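Local coordinates for type II secretion system protein H (Vibrio cholerae, PDB 4DQ9) that helps form the pseudopilus tip that recognises and binds secretion substrates, such as toxins and proteases, for energy-dependent export from the periplasm, at residues A[138-142]-A[153-157]. Sequence-based numbering, arbitrary orientation.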
loop_
_atom_site.group_PDB
_atom_site.type_symbol
_atom_site.label_atom_id
_atom_site.label_comp_id
_atom_site.label_asym_id
_atom_site.label_seq_id
_atom_site.Cartn_x
_atom_site.Cartn_y
_atom_site.Cartn_z
ATOM N N ASP A 138 -20.697 15.932 9.099
ATOM C CA ASP A 138 -20.166 16.507 10.297
ATOM C C ASP A 138 -21.017 16.137 11.525
ATOM O O ASP A 138 -22.221 16.011 11.442
ATOM C CB ASP A 138 -20.114 18.047 10.111
ATOM C CG ASP A 138 -19.484 18.438 8.757
ATOM O OD1 ASP A 138 -18.208 18.532 8.802
ATOM O OD2 ASP A 138 -20.272 18.504 7.709
ATOM N N GLU A 139 -20.344 15.886 12.627
ATOM C CA GLU A 139 -20.970 15.654 13.909
ATOM C C GLU A 139 -21.927 14.489 13.839
ATOM O O GLU A 139 -23.058 14.555 14.321
ATOM C CB GLU A 139 -21.731 16.924 14.286
ATOM C CG GLU A 139 -20.868 18.094 14.730
ATOM C CD GLU A 139 -21.675 18.910 15.739
ATOM O OE1 GLU A 139 -22.744 19.506 15.371
ATOM O OE2 GLU A 139 -21.277 18.884 16.921
ATOM N N GLN A 140 -21.508 13.387 13.207
ATOM C CA GLN A 140 -22.362 12.163 13.041
ATOM C C GLN A 140 -21.748 11.020 13.828
ATOM O O GLN A 140 -20.676 11.191 14.433
ATOM C CB GLN A 140 -22.455 11.808 11.527
ATOM C CG GLN A 140 -23.200 12.815 10.678
ATOM C CD GLN A 140 -24.702 12.893 10.919
ATOM O OE1 GLN A 140 -25.263 12.137 11.678
ATOM N NE2 GLN A 140 -25.378 13.756 10.175
ATOM N N TRP A 141 -22.390 9.849 13.848
ATOM C CA TRP A 141 -21.720 8.670 14.428
ATOM C C TRP A 141 -20.444 8.554 13.595
ATOM O O TRP A 141 -20.459 8.604 12.367
ATOM C CB TRP A 141 -22.606 7.430 14.253
ATOM C CG TRP A 141 -23.643 7.355 15.306
ATOM C CD1 TRP A 141 -24.980 7.630 15.213
ATOM C CD2 TRP A 141 -23.417 6.920 16.640
ATOM N NE1 TRP A 141 -25.577 7.430 16.433
ATOM C CE2 TRP A 141 -24.620 7.021 17.334
ATOM C CE3 TRP A 141 -22.253 6.507 17.333
ATOM C CZ2 TRP A 141 -24.702 6.705 18.679
ATOM C CZ3 TRP A 141 -22.318 6.235 18.634
ATOM C CH2 TRP A 141 -23.539 6.327 19.322
ATOM N N ARG A 142 -19.359 8.331 14.299
ATOM C CA ARG A 142 -18.034 8.349 13.663
ATOM C C ARG A 142 -17.058 7.503 14.446
ATOM O O ARG A 142 -17.211 7.252 15.634
ATOM C CB ARG A 142 -17.515 9.760 13.479
ATOM C CG ARG A 142 -17.301 10.515 14.640
ATOM C CD ARG A 142 -17.218 12.048 14.317
ATOM N NE ARG A 142 -16.966 12.790 15.563
ATOM C CZ ARG A 142 -17.901 13.142 16.454
ATOM N NH1 ARG A 142 -19.172 12.883 16.259
ATOM N NH2 ARG A 142 -17.564 13.829 17.560
ATOM N N LEU A 153 -15.017 5.707 19.212
ATOM C CA LEU A 153 -16.325 5.691 18.611
ATOM C C LEU A 153 -17.051 6.915 19.214
ATOM O O LEU A 153 -17.100 7.037 20.447
ATOM C CB LEU A 153 -17.056 4.460 19.037
ATOM C CG LEU A 153 -18.521 4.401 18.605
ATOM C CD1 LEU A 153 -18.759 4.331 17.115
ATOM C CD2 LEU A 153 -18.980 3.165 19.273
ATOM N N LEU A 154 -17.509 7.803 18.361
ATOM C CA LEU A 154 -18.142 9.068 18.852
ATOM C C LEU A 154 -19.572 9.144 18.323
ATOM O O LEU A 154 -19.870 8.924 17.154
ATOM C CB LEU A 154 -17.366 10.299 18.446
ATOM C CG LEU A 154 -15.900 10.333 18.862
ATOM C CD1 LEU A 154 -15.056 11.060 17.860
ATOM C CD2 LEU A 154 -15.708 10.981 20.161
ATOM N N ALA A 155 -20.468 9.492 19.268
ATOM C CA ALA A 155 -21.828 9.860 18.948
ATOM C C ALA A 155 -22.017 11.204 18.262
ATOM O O ALA A 155 -21.149 12.028 18.235
ATOM C CB ALA A 155 -22.651 9.843 20.300
ATOM N N PRO A 156 -23.165 11.398 17.639
ATOM C CA PRO A 156 -23.441 12.648 16.938
ATOM C C PRO A 156 -23.271 13.775 17.939
ATOM O O PRO A 156 -23.499 13.598 19.157
ATOM C CB PRO A 156 -24.877 12.504 16.501
ATOM C CG PRO A 156 -25.063 11.061 16.373
ATOM C CD PRO A 156 -24.143 10.370 17.297
ATOM N N GLY A 157 -22.682 14.850 17.489
ATOM C CA GLY A 157 -22.397 15.937 18.451
ATOM C C GLY A 157 -20.939 15.835 18.840
ATOM O O GLY A 157 -20.098 15.576 17.975
#
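With CG of Arg-142 wedged between its own backbone N and carbonyl carbon (chi1 62°) and the chain extended from CG to NE, the guanidinium reaches over Leu-154, its antiparallel partner, to the backbone of Ala-155 and Gly-157. The Trp-141 torsion, CG anti to the carbonyl carbon (chi1 -82°), instead turns one face of the indole to Ala-155 and Pro-156. Pro-156 CD sits 3.3 Å from the centroid of the Trp-141 five-membered ring, almost on its normal, while on the same face of the indole Ala-155 CA lies over the six-membered ring; both are CH-pi contacts. Helix 2-27 adds Lys-7 and Ala-10 against the indole. Arg-142 and Leu-154 form a hydrogen-bonded antiparallel pair, Leu-154 N giving a nearly straight 2.8 Å bond to Arg-142 O and Arg-142 N returning one of 3.0 Å to Leu-154 O. On their side of the sheet Leu-154 CB rests over the centre of the guanidinium, 3.5 Å from Arg-142 CZ. Arg-142 NH1 bonds Gln-140 O in the guanidinium plane and, from above the carbonyl plane, Ala-155 O, each at 2.9 Å; Gly-157 O receives weak bonds from NH1 and NH2. Ladder pairing stops here, yet Gly-157 N still donates to Glu-139 O (3.2 Å) from above the carbonyl plane. NH1 thus bridges two carbonyls, holding 155-157, which run on from edge strand 151-154, against 139-141.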